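Local atomic coordinates of hypothetical protein Atu0492 (Agrobacterium tumefaciens, PDB entry 2GMY), a protein that is of unknown function but probably takes part in antioxidant defence as an AhpD-like, all-helical protein of the carboxymuconolactone decarboxylase family. Residues F34-K39 / K57-D62; L40-I45 / T132-A137; S73-S78 / Q84-L89; V92-V95 / E100-A103. All blocks are in the same frame, centred on the assembly; numbering follows the deposited sequence.

Contact 1 (F34-K39 / K57-D62); sequences FIHLIK and KESRHD
H36 joins helix 32-45 to the C-terminal end of helix 49-61 in a partly buried, mainly polar helix-helix contact, with D62 at the edge of its ring and S59 beneath one face. The imidazole leaves its helix with CG anti to the carbonyl carbon (chi1 -67°), a setting that carries NE2 across to D62, just past the last helical turn. H36 NE2 donates to D62 OD2 at 2.6 Å, nearly straight at 173°; the acceptor lies in the ring plane, whereas the N-H reaches the anti side of the carboxylate from outside its plane, tilted by 29°. S59 CA stands 4.2 Å from the centroid of the H36 ring, almost on its normal, which marks a CH-pi contact. The other ring nitrogen is also engaged: one water lies 2.7 Å from H36 ND1 and donates to E58 OE1 at 2.6 Å, so both nitrogens help to fix the rotation of the ring. A second water links K39 NZ to E58 OE2. E58 OE1 and S59 OG bond H55 as well, and K39 has a salt bridge to E22. A histidine-carboxylate hydrogen bond thus ties the helical hairpin whose turn and second helix carry the C-x-x-C-x-x-x-H sequence found in AhpD-like proteins.

Contact 2 (L40-I45 / T132-A137); sequences LRASII and TWNRIA
N134 on helix 117-139 reaches across to S43 and A42 on helix 32-45, in a small, wholly buried contact that covers 101 Å² in all. The CA atoms of S43 and N134 are 6.3 Å apart, the shortest such spacing between the two segments, and the amide fills this narrow point. From N134 CB, which heads toward the other helix, the chain turns with CG anti to the carbonyl carbon (chi1 -66°), bringing CG to 3.9 Å from S43 CA. The amide then divides. N134 OD1 lies 3.0 Å from S43 OG and 3.7 Å from S43 CB, meeting the serine at its hydroxyl end. N134 ND2 takes the other direction, along the serine's backbone, 3.4 Å from S43 CA and the same 3.4 Å from A42 O; A42 CB is 4.2 Å from this nitrogen. S43 OG hydrogen-bonds K39 O, one turn back in its own helix and its stronger partner, so whether the proton ever turns to N134 OD1 is not settled. Around the pair lie C51 and H55, which S43 touches, and C48 and C51, which N134 touches; the two cysteines form the C-x-x-C sequence of AhpD-like proteins. Chemically, a single hydroxyl proton has two acceptors within reach, so a polar link between the helices would compete with one inside helix 32-45, beside a cysteine pair that is probably redox-active, as in AhpD.

Contact 3 (S73-S78 / Q84-L89); sequences SVWRES and QERALL
R86 NH2 donates to R76 O at 2.8 Å and 159°, with the carbonyl oxygen near the guanidinium plane, while R86 NH1 reaches W75 O at 3.2 Å with a more bent angle of 135°. An arginine of helix 83-96 here ties down the 3-10 turn 75-77 of the preceding loop through its main-chain carbonyls. W75 O is gripped twice: R86 NH1 and S78 N, from the residue after the 3-10 turn, approach it from opposite faces of its plane. A weak bond from NH1 to R76 O adds to this, and a water that accepts from R86 NH1 donates to S78 O. The arginine reaches the turn through a bend at chi3 (72°). W75 CZ3 points at the guanidinium face, 3.9 Å from R86 CZ, with the two planes steeply inclined rather than stacked. Packing then takes over. L89 CB sits 3.5 Å from the centroid of the W75 six-membered ring, over the face, a CH-pi contact, and L89 CD1 extends to 3.8 Å from W75 CE3. R76 CG lies on the opposite face of the indole, so the buried ring is held between its sequence neighbour and the helix. Its nitrogen is satisfied by D93, and S78 OG bonds H144 of the second subunit. Farther along the indole, L89 CD2 stands 4.2 Å from W75 CD1.

Contact 4 (V92-V95 / E100-A103); sequences VDAV and ETGA
T101 and A103 close against A94 near the end of helix 83-96, where the chain turns back through the short helix 98-101. The tight part is built round one hydroxyl. T101 OG1 donates to A94 O over 2.7 Å, and the donor lies 28° off the carbonyl plane. The same oxygen accepts from A103 N at 3.0 Å with an angle of 163°, which defines an ST turn. Its position follows from the first torsion (chi1 73°), which sets OG1 between the backbone N and the carbonyl carbon, and leaves T101 CG2 to lie alongside A94 at 4.1 Å from A94 CA. A94 CB completes the close side, 3.9 Å from T101 OG1 and 4.4 Å from A103 CA. The chains come nearest at A94 and A103, with CA atoms 5.2 Å apart, a spacing that two alanines permit. The other side is looser: E100 is exposed and carries its carboxylate clear of helix 83-96, and partly exposed G102 leaves helical geometry with a positive phi. That side is nevertheless close to the third subunit, whose R141 bonds G102 O and whose R4 bonds A103 O. By donating to the helix carbonyl and accepting from the turn's own N-H, with K97 O as a weak second partner, the threonine hydroxyl couples the exit from helix 98-101 to the end of helix 83-96.

How the contacts relate
Helix 32-45 supplies one segment each to contacts 1 and 2, their centres 13 Å apart, and helix 83-96 one each to contacts 3 and 4, 14 Å apart. Along the chain, contacts 1 and 2 interleave, contact 3 follows contact 1, and contacts 3 and 4 both fall inside the long loop that contact 2 closes. The widest separation, 21 Å, lies between contacts 1 and 4, on opposite sides of the chain's centre. A salt bridge binds the two shared helices, R41 NE meeting D93 OD1 at 2.7 Å. Contacts 1, 2 and 3 touch the second subunit and contacts 2 and 4 the third, so this all-helical core is tied into the hexamer.

Contact 1 (F34-K39 / K57-D62)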
loop_
_atom_site.group_PDB
_atom_site.type_symbol
_atom_site.label_atom_id
_atom_site.label_comp_id
_atom_site.label_asym_id
_atom_site.label_seq_id
_atom_site.Cartn_x
_atom_site.Cartn_y
_atom_site.Cartn_z
ATOM N N PHE A 34 21.482 21.401 0.234
ATOM C CA PHE A 34 21.181 19.985 -0.023
ATOM C C PHE A 34 20.972 19.218 1.284
ATOM O O PHE A 34 20.113 18.325 1.365
ATOM C CB PHE A 34 22.278 19.332 -0.871
ATOM C CG PHE A 34 22.454 19.962 -2.238
ATOM C CD1 PHE A 34 21.354 20.427 -2.969
ATOM C CD2 PHE A 34 23.723 20.058 -2.806
ATOM C CE1 PHE A 34 21.522 21.004 -4.243
ATOM C CE2 PHE A 34 23.896 20.631 -4.069
ATOM C CZ PHE A 34 22.788 21.103 -4.783
ATOM N N ILE A 35 21.755 19.564 2.305
ATOM C CA ILE A 35 21.577 18.959 3.621
ATOM C C ILE A 35 20.188 19.316 4.173
ATOM O O ILE A 35 19.457 18.439 4.650
ATOM C CB ILE A 35 22.713 19.354 4.593
ATOM C CG1 ILE A 35 24.051 18.825 4.066
ATOM C CG2 ILE A 35 22.423 18.797 5.996
ATOM C CD1 ILE A 35 25.261 19.253 4.920
ATOM N N HIS A 36 19.813 20.592 4.080
ATOM C CA HIS A 36 18.474 21.024 4.500
ATOM C C HIS A 36 17.368 20.274 3.765
ATOM O O HIS A 36 16.400 19.814 4.370
ATOM C CB HIS A 36 18.283 22.515 4.243
ATOM C CG HIS A 36 19.155 23.384 5.085
ATOM N ND1 HIS A 36 19.370 23.137 6.423
ATOM C CD2 HIS A 36 19.846 24.511 4.789
ATOM C CE1 HIS A 36 20.163 24.075 6.916
ATOM N NE2 HIS A 36 20.468 24.917 5.945
ATOM N N LEU A 37 17.519 20.169 2.456
ATOM C CA LEU A 37 16.544 19.486 1.607
ATOM C C LEU A 37 16.383 18.023 2.008
ATOM O O LEU A 37 15.262 17.514 2.123
ATOM C CB LEU A 37 17.013 19.595 0.154
ATOM C CG LEU A 37 16.125 18.959 -0.911
ATOM C CD1 LEU A 37 16.363 19.672 -2.224
ATOM C CD2 LEU A 37 16.359 17.438 -1.029
ATOM N N ILE A 38 17.508 17.333 2.174
ATOM C CA ILE A 38 17.483 15.924 2.581
ATOM C C ILE A 38 16.751 15.763 3.918
ATOM O O ILE A 38 15.878 14.887 4.061
ATOM C CB ILE A 38 18.923 15.360 2.695
ATOM C CG1 ILE A 38 19.538 15.187 1.312
ATOM C CG2 ILE A 38 18.921 14.055 3.496
ATOM C CD1 ILE A 38 21.079 15.091 1.350
ATOM N N LYS A 39 17.104 16.602 4.891
ATOM C CA LYS A 39 16.535 16.469 6.234
ATOM C C LYS A 39 15.053 16.794 6.260
ATOM O O LYS A 39 14.264 16.081 6.889
ATOM C CB LYS A 39 17.275 17.353 7.233
ATOM C CG LYS A 39 18.669 16.836 7.564
ATOM C CD LYS A 39 19.389 17.844 8.446
ATOM C CE LYS A 39 20.677 17.270 8.958
ATOM N NZ LYS A 39 21.112 18.045 10.149
ATOM N N LYS A 57 12.944 25.535 10.366
ATOM C CA LYS A 57 13.626 26.685 10.986
ATOM C C LYS A 57 15.058 26.817 10.483
ATOM O O LYS A 57 15.517 27.930 10.186
ATOM C CB LYS A 57 13.573 26.580 12.509
ATOM C CG LYS A 57 12.177 26.880 13.062
ATOM C CD LYS A 57 12.007 26.393 14.490
ATOM C CE LYS A 57 10.617 26.697 15.001
ATOM N NZ LYS A 57 10.374 26.108 16.359
ATOM N N GLU A 58 15.762 25.693 10.366
ATOM C CA GLU A 58 17.135 25.725 9.822
ATOM C C GLU A 58 17.191 26.202 8.372
ATOM O O GLU A 58 18.073 26.990 8.007
ATOM C CB GLU A 58 17.825 24.372 9.945
ATOM C CG GLU A 58 18.070 23.944 11.380
ATOM C CD GLU A 58 18.366 22.466 11.482
ATOM O OE1 GLU A 58 17.876 21.698 10.620
ATOM O OE2 GLU A 58 19.080 22.063 12.425
ATOM N N SER A 59 16.262 25.715 7.545
ATOM C CA SER A 59 16.173 26.126 6.138
ATOM C C SER A 59 15.905 27.624 6.041
ATOM O O SER A 59 16.531 28.326 5.253
ATOM C CB SER A 59 15.064 25.351 5.419
ATOM O OG SER A 59 15.351 23.968 5.425
ATOM N N ARG A 60 14.979 28.094 6.866
ATOM C CA ARG A 60 14.605 29.509 6.878
ATOM C C ARG A 60 15.814 30.361 7.263
ATOM O O ARG A 60 16.064 31.420 6.672
ATOM C CB ARG A 60 13.453 29.755 7.843
ATOM C CG ARG A 60 13.019 31.232 7.903
ATOM C CD ARG A 60 11.828 31.399 8.816
ATOM N NE ARG A 60 10.658 30.683 8.304
ATOM C CZ ARG A 60 9.940 29.784 8.977
ATOM N NH1 ARG A 60 10.225 29.467 10.234
ATOM N NH2 ARG A 60 8.909 29.208 8.375
ATOM N N HIS A 61 16.557 29.889 8.252
ATOM C CA HIS A 61 17.715 30.629 8.731
ATOM C C HIS A 61 18.780 30.823 7.648
ATOM O O HIS A 61 19.441 31.875 7.595
ATOM C CB HIS A 61 18.321 29.932 9.927
ATOM C CG HIS A 61 19.429 30.712 10.552
ATOM N ND1 HIS A 61 19.209 31.909 11.198
ATOM C CD2 HIS A 61 20.766 30.507 10.573
ATOM C CE1 HIS A 61 20.363 32.384 11.635
ATOM N NE2 HIS A 61 21.324 31.557 11.262
ATOM N N ASP A 62 18.953 29.810 6.798
ATOM C CA ASP A 62 19.931 29.874 5.710
ATOM C C ASP A 62 19.396 30.558 4.453
ATOM O O ASP A 62 20.030 30.507 3.397
ATOM C CB ASP A 62 20.521 28.487 5.410
ATOM C CG ASP A 62 21.646 28.116 6.363
ATOM O OD1 ASP A 62 22.119 28.999 7.122
ATOM O OD2 ASP A 62 22.081 26.946 6.358
HETATM O O HOH W 1 18.672 21.245 8.157
HETATM O O HOH W 2 19.988 19.600 12.091
#

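Contact 2 (L40-I45 / T132-A137)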
loop_
_atom_site.group_PDB
_atom_site.type_symbol
_atom_site.label_atom_id
_atom_site.label_comp_id
_atom_site.label_asym_id
_atom_site.label_seq_id
_atom_site.Cartn_x
_atom_site.Cartn_y
_atom_site.Cartn_z
ATOM N N LEU A 40 14.666 17.863 5.569
ATOM C CA LEU A 40 13.267 18.293 5.592
ATOM C C LEU A 40 12.399 17.284 4.856
ATOM O O LEU A 40 11.369 16.836 5.378
ATOM C CB LEU A 40 13.116 19.701 5.000
ATOM C CG LEU A 40 11.686 20.257 4.939
ATOM C CD1 LEU A 40 11.003 20.247 6.312
ATOM C CD2 LEU A 40 11.733 21.654 4.369
ATOM N N ARG A 41 12.823 16.891 3.663
ATOM C CA ARG A 41 11.994 15.966 2.871
ATOM C C ARG A 41 11.811 14.605 3.545
ATOM O O ARG A 41 10.674 14.114 3.652
ATOM C CB ARG A 41 12.535 15.799 1.444
ATOM C CG ARG A 41 11.718 14.830 0.588
ATOM C CD ARG A 41 10.259 15.256 0.409
ATOM N NE ARG A 41 9.548 14.170 -0.272
ATOM C CZ ARG A 41 8.227 14.087 -0.370
ATOM N NH1 ARG A 41 7.447 15.046 0.145
ATOM N NH2 ARG A 41 7.688 13.043 -0.996
ATOM N N ALA A 42 12.905 14.010 4.035
ATOM C CA ALA A 42 12.808 12.705 4.696
ATOM C C ALA A 42 11.917 12.798 5.933
ATOM O O ALA A 42 11.113 11.899 6.205
ATOM C CB ALA A 42 14.195 12.162 5.046
ATOM N N SER A 43 12.060 13.899 6.675
ATOM C CA SER A 43 11.237 14.096 7.872
ATOM C C SER A 43 9.740 14.181 7.553
ATOM O O SER A 43 8.912 13.633 8.289
ATOM C CB SER A 43 11.701 15.336 8.639
ATOM O OG SER A 43 13.038 15.158 9.080
ATOM N N ILE A 44 9.398 14.851 6.454
ATOM C CA ILE A 44 8.004 14.909 6.024
ATOM C C ILE A 44 7.509 13.486 5.699
ATOM O O ILE A 44 6.438 13.059 6.166
ATOM C CB ILE A 44 7.827 15.848 4.834
ATOM C CG1 ILE A 44 8.056 17.298 5.276
ATOM C CG2 ILE A 44 6.425 15.720 4.244
ATOM C CD1 ILE A 44 8.293 18.270 4.108
ATOM N N ILE A 45 8.283 12.743 4.914
ATOM C CA ILE A 45 7.860 11.390 4.527
ATOM C C ILE A 45 7.605 10.544 5.759
ATOM O O ILE A 45 6.608 9.800 5.845
ATOM C CB ILE A 45 8.926 10.715 3.655
ATOM C CG1 ILE A 45 9.037 11.444 2.315
ATOM C CG2 ILE A 45 8.600 9.238 3.453
ATOM C CD1 ILE A 45 10.210 10.991 1.470
ATOM N N THR A 132 17.416 7.914 10.852
ATOM C CA THR A 132 17.661 7.501 12.229
ATOM C C THR A 132 17.032 8.504 13.208
ATOM O O THR A 132 16.286 8.109 14.112
ATOM C CB THR A 132 19.162 7.294 12.481
ATOM O OG1 THR A 132 19.585 6.121 11.761
ATOM C CG2 THR A 132 19.442 7.074 13.971
ATOM N N TRP A 133 17.316 9.791 13.036
ATOM C CA TRP A 133 16.704 10.799 13.916
ATOM C C TRP A 133 15.176 10.717 13.881
ATOM O O TRP A 133 14.522 10.802 14.923
ATOM C CB TRP A 133 17.136 12.215 13.536
ATOM C CG TRP A 133 18.536 12.570 13.904
ATOM C CD1 TRP A 133 19.546 12.903 13.045
ATOM C CD2 TRP A 133 19.081 12.668 15.227
ATOM N NE1 TRP A 133 20.693 13.195 13.756
ATOM C CE2 TRP A 133 20.434 13.055 15.095
ATOM C CE3 TRP A 133 18.558 12.461 16.512
ATOM C CZ2 TRP A 133 21.282 13.247 16.212
ATOM C CZ3 TRP A 133 19.395 12.643 17.620
ATOM C CH2 TRP A 133 20.742 13.031 17.460
ATOM N N ASN A 134 14.598 10.562 12.689
ATOM C CA ASN A 134 13.130 10.433 12.581
ATOM C C ASN A 134 12.584 9.255 13.396
ATOM O O ASN A 134 11.532 9.357 14.043
ATOM C CB ASN A 134 12.693 10.275 11.128
ATOM C CG ASN A 134 12.965 11.515 10.265
ATOM O OD1 ASN A 134 13.186 12.648 10.753
ATOM N ND2 ASN A 134 12.920 11.306 8.964
ATOM N N ARG A 135 13.292 8.128 13.343
ATOM C CA ARG A 135 12.866 6.945 14.087
ATOM C C ARG A 135 12.969 7.133 15.595
ATOM O O ARG A 135 12.098 6.685 16.345
ATOM C CB ARG A 135 13.648 5.719 13.605
ATOM C CG ARG A 135 13.168 5.276 12.232
ATOM C CD ARG A 135 14.060 4.259 11.515
ATOM N NE ARG A 135 13.315 3.736 10.365
ATOM C CZ ARG A 135 13.167 4.387 9.209
ATOM N NH1 ARG A 135 13.747 5.579 9.011
ATOM N NH2 ARG A 135 12.433 3.846 8.248
ATOM N N ILE A 136 14.031 7.809 16.032
ATOM C CA ILE A 136 14.200 8.144 17.441
ATOM C C ILE A 136 13.116 9.114 17.900
ATOM O O ILE A 136 12.455 8.876 18.915
ATOM C CB ILE A 136 15.611 8.721 17.705
ATOM C CG1 ILE A 136 16.664 7.629 17.473
ATOM C CG2 ILE A 136 15.727 9.308 19.121
ATOM C CD1 ILE A 136 18.096 8.167 17.326
ATOM N N ALA A 137 12.917 10.193 17.151
ATOM C CA ALA A 137 11.957 11.226 17.573
ATOM C C ALA A 137 10.512 10.731 17.550
ATOM O O ALA A 137 9.749 10.970 18.488
ATOM C CB ALA A 137 12.107 12.468 16.745
#

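Contact 3 (S73-S78 / Q84-L89)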
loop_
_atom_site.group_PDB
_atom_site.type_symbol
_atom_site.label_atom_id
_atom_site.label_comp_id
_atom_site.label_asym_id
_atom_site.label_seq_id
_atom_site.Cartn_x
_atom_site.Cartn_y
_atom_site.Cartn_z
ATOM N N SER A 73 6.554 19.127 0.743
ATOM C CA SER A 73 5.684 18.005 1.000
ATOM C C SER A 73 5.070 17.497 -0.299
ATOM O O SER A 73 4.578 16.404 -0.343
ATOM C CB SER A 73 4.585 18.399 1.982
ATOM O OG SER A 73 3.758 19.377 1.439
ATOM N N VAL A 74 5.130 18.314 -1.345
ATOM C CA VAL A 74 4.437 18.059 -2.612
ATOM C C VAL A 74 5.341 18.431 -3.796
ATOM O O VAL A 74 4.892 18.902 -4.838
ATOM C CB VAL A 74 3.064 18.817 -2.669
ATOM C CG1 VAL A 74 2.091 18.264 -1.625
ATOM C CG2 VAL A 74 3.251 20.322 -2.471
ATOM N N TRP A 75 6.633 18.160 -3.639
ATOM C CA TRP A 75 7.627 18.690 -4.567
ATOM C C TRP A 75 7.464 18.259 -6.006
ATOM O O TRP A 75 7.876 18.990 -6.907
ATOM C CB TRP A 75 9.036 18.327 -4.083
ATOM C CG TRP A 75 9.325 16.871 -4.190
ATOM C CD1 TRP A 75 9.093 15.909 -3.244
ATOM C CD2 TRP A 75 9.898 16.207 -5.316
ATOM N NE1 TRP A 75 9.507 14.670 -3.717
ATOM C CE2 TRP A 75 9.997 14.827 -4.987
ATOM C CE3 TRP A 75 10.343 16.640 -6.573
ATOM C CZ2 TRP A 75 10.515 13.885 -5.870
ATOM C CZ3 TRP A 75 10.858 15.703 -7.450
ATOM C CH2 TRP A 75 10.949 14.342 -7.098
ATOM N N ARG A 76 6.907 17.061 -6.239
ATOM C CA ARG A 76 6.891 16.533 -7.599
ATOM C C ARG A 76 6.125 17.453 -8.533
ATOM O O ARG A 76 6.474 17.569 -9.696
ATOM C CB ARG A 76 6.297 15.128 -7.662
ATOM C CG ARG A 76 7.179 14.085 -7.059
ATOM C CD ARG A 76 6.864 12.689 -7.600
ATOM N NE ARG A 76 7.742 11.713 -6.960
ATOM C CZ ARG A 76 8.871 11.248 -7.487
ATOM N NH1 ARG A 76 9.275 11.631 -8.695
ATOM N NH2 ARG A 76 9.584 10.371 -6.799
ATOM N N GLU A 77 5.096 18.117 -8.007
ATOM C CA GLU A 77 4.269 19.002 -8.832
ATOM C C GLU A 77 4.617 20.495 -8.754
ATOM O O GLU A 77 3.888 21.336 -9.309
ATOM C CB GLU A 77 2.775 18.774 -8.524
ATOM C CG GLU A 77 2.206 17.499 -9.149
ATOM C CD GLU A 77 2.475 17.421 -10.645
ATOM O OE1 GLU A 77 2.422 18.478 -11.324
ATOM O OE2 GLU A 77 2.764 16.314 -11.136
ATOM N N SER A 78 5.726 20.830 -8.091
ATOM C CA SER A 78 6.098 22.231 -7.874
ATOM C C SER A 78 7.240 22.683 -8.778
ATOM O O SER A 78 8.306 22.042 -8.804
ATOM C CB SER A 78 6.501 22.465 -6.422
ATOM O OG SER A 78 6.907 23.809 -6.258
ATOM N N GLN A 84 18.490 19.866 -10.496
ATOM C CA GLN A 84 19.386 19.216 -9.546
ATOM C C GLN A 84 18.654 18.874 -8.245
ATOM O O GLN A 84 18.781 17.758 -7.740
ATOM C CB GLN A 84 20.573 20.111 -9.230
ATOM C CG GLN A 84 21.573 19.460 -8.298
ATOM C CD GLN A 84 22.820 20.302 -8.116
ATOM O OE1 GLN A 84 22.751 21.531 -8.064
ATOM N NE2 GLN A 84 23.970 19.633 -7.975
ATOM N N GLU A 85 17.904 19.836 -7.706
ATOM C CA GLU A 85 17.097 19.577 -6.493
ATOM C C GLU A 85 16.089 18.450 -6.728
ATOM O O GLU A 85 15.892 17.586 -5.850
ATOM C CB GLU A 85 16.365 20.838 -6.032
ATOM C CG GLU A 85 17.315 21.866 -5.460
ATOM C CD GLU A 85 16.653 23.198 -5.139
ATOM O OE1 GLU A 85 15.724 23.612 -5.867
ATOM O OE2 GLU A 85 17.079 23.836 -4.156
ATOM N N ARG A 86 15.446 18.450 -7.896
ATOM C CA ARG A 86 14.520 17.363 -8.225
ATOM C C ARG A 86 15.187 16.000 -8.261
ATOM O O ARG A 86 14.601 15.002 -7.833
ATOM C CB ARG A 86 13.789 17.605 -9.547
ATOM C CG ARG A 86 12.876 18.794 -9.485
ATOM C CD ARG A 86 12.137 18.984 -10.808
ATOM N NE ARG A 86 11.106 17.962 -11.006
ATOM C CZ ARG A 86 9.910 17.972 -10.414
ATOM N NH1 ARG A 86 9.567 18.959 -9.586
ATOM N NH2 ARG A 86 9.056 16.982 -10.646
ATOM N N ALA A 87 16.415 15.959 -8.775
ATOM C CA ALA A 87 17.168 14.717 -8.838
ATOM C C ALA A 87 17.429 14.226 -7.419
ATOM O O ALA A 87 17.249 13.054 -7.100
ATOM C CB ALA A 87 18.467 14.950 -9.568
ATOM N N LEU A 88 17.836 15.142 -6.553
ATOM C CA LEU A 88 18.101 14.801 -5.164
ATOM C C LEU A 88 16.820 14.346 -4.453
ATOM O O LEU A 88 16.814 13.318 -3.792
ATOM C CB LEU A 88 18.727 16.002 -4.447
ATOM C CG LEU A 88 19.089 15.844 -2.970
ATOM C CD1 LEU A 88 19.922 14.587 -2.710
ATOM C CD2 LEU A 88 19.814 17.102 -2.472
ATOM N N LEU A 89 15.733 15.102 -4.623
ATOM C CA LEU A 89 14.437 14.760 -4.000
ATOM C C LEU A 89 13.963 13.356 -4.398
ATOM O O LEU A 89 13.487 12.586 -3.556
ATOM C CB LEU A 89 13.383 15.808 -4.359
ATOM C CG LEU A 89 13.529 17.122 -3.592
ATOM C CD1 LEU A 89 12.873 18.280 -4.334
ATOM C CD2 LEU A 89 12.981 16.992 -2.162
HETATM O O HOH W 3 10.586 21.771 -10.027
#

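Contact 4 (V92-V95 / E100-A103)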
loop_
_atom_site.group_PDB
_atom_site.type_symbol
_atom_site.label_atom_id
_atom_site.label_comp_id
_atom_site.label_asym_id
_atom_site.label_seq_id
_atom_site.Cartn_x
_atom_site.Cartn_y
_atom_site.Cartn_z
ATOM N N VAL A 92 16.050 11.039 -2.298
ATOM C CA VAL A 92 15.587 11.081 -0.909
ATOM C C VAL A 92 14.312 10.248 -0.738
ATOM O O VAL A 92 14.209 9.435 0.188
ATOM C CB VAL A 92 15.378 12.523 -0.421
ATOM C CG1 VAL A 92 14.717 12.547 0.959
ATOM C CG2 VAL A 92 16.710 13.251 -0.386
ATOM N N ASP A 93 13.351 10.446 -1.635
ATOM C CA ASP A 93 12.106 9.684 -1.582
ATOM C C ASP A 93 12.352 8.172 -1.729
ATOM O O ASP A 93 11.873 7.379 -0.902
ATOM C CB ASP A 93 11.162 10.175 -2.678
ATOM C CG ASP A 93 10.559 11.535 -2.363
ATOM O OD1 ASP A 93 11.060 12.228 -1.454
ATOM O OD2 ASP A 93 9.573 11.904 -3.037
ATOM N N ALA A 94 13.104 7.782 -2.758
ATOM C CA ALA A 94 13.306 6.352 -3.057
ATOM C C ALA A 94 14.013 5.628 -1.916
ATOM O O ALA A 94 13.661 4.494 -1.550
ATOM C CB ALA A 94 14.089 6.179 -4.373
ATOM N N VAL A 95 15.005 6.307 -1.334
ATOM C CA VAL A 95 15.849 5.709 -0.298
ATOM C C VAL A 95 15.149 5.754 1.055
ATOM O O VAL A 95 15.255 4.830 1.851
ATOM C CB VAL A 95 17.238 6.380 -0.257
ATOM C CG1 VAL A 95 18.091 5.839 0.885
ATOM C CG2 VAL A 95 17.959 6.135 -1.572
ATOM N N GLU A 100 9.865 -0.274 0.025
ATOM C CA GLU A 100 8.864 -0.238 -1.044
ATOM C C GLU A 100 9.471 -0.098 -2.429
ATOM O O GLU A 100 8.996 -0.728 -3.368
ATOM C CB GLU A 100 7.910 0.938 -0.849
ATOM C CG GLU A 100 7.022 0.871 0.380
ATOM C CD GLU A 100 6.154 2.133 0.542
ATOM O OE1 GLU A 100 6.307 3.105 -0.248
ATOM O OE2 GLU A 100 5.306 2.156 1.463
ATOM N N THR A 101 10.488 0.752 -2.564
ATOM C CA THR A 101 10.984 1.098 -3.893
ATOM C C THR A 101 12.166 0.268 -4.372
ATOM O O THR A 101 12.366 0.117 -5.577
ATOM C CB THR A 101 11.450 2.568 -3.978
ATOM O OG1 THR A 101 12.686 2.714 -3.269
ATOM C CG2 THR A 101 10.411 3.508 -3.399
ATOM N N GLY A 102 12.978 -0.201 -3.427
ATOM C CA GLY A 102 14.259 -0.855 -3.742
ATOM C C GLY A 102 15.309 0.012 -4.423
ATOM O O GLY A 102 16.260 -0.525 -5.011
ATOM N N ALA A 103 15.153 1.342 -4.337
ATOM C CA ALA A 103 16.067 2.334 -4.959
ATOM C C ALA A 103 16.284 2.125 -6.473
ATOM O O ALA A 103 17.360 1.677 -6.905
ATOM C CB ALA A 103 17.416 2.416 -4.198
#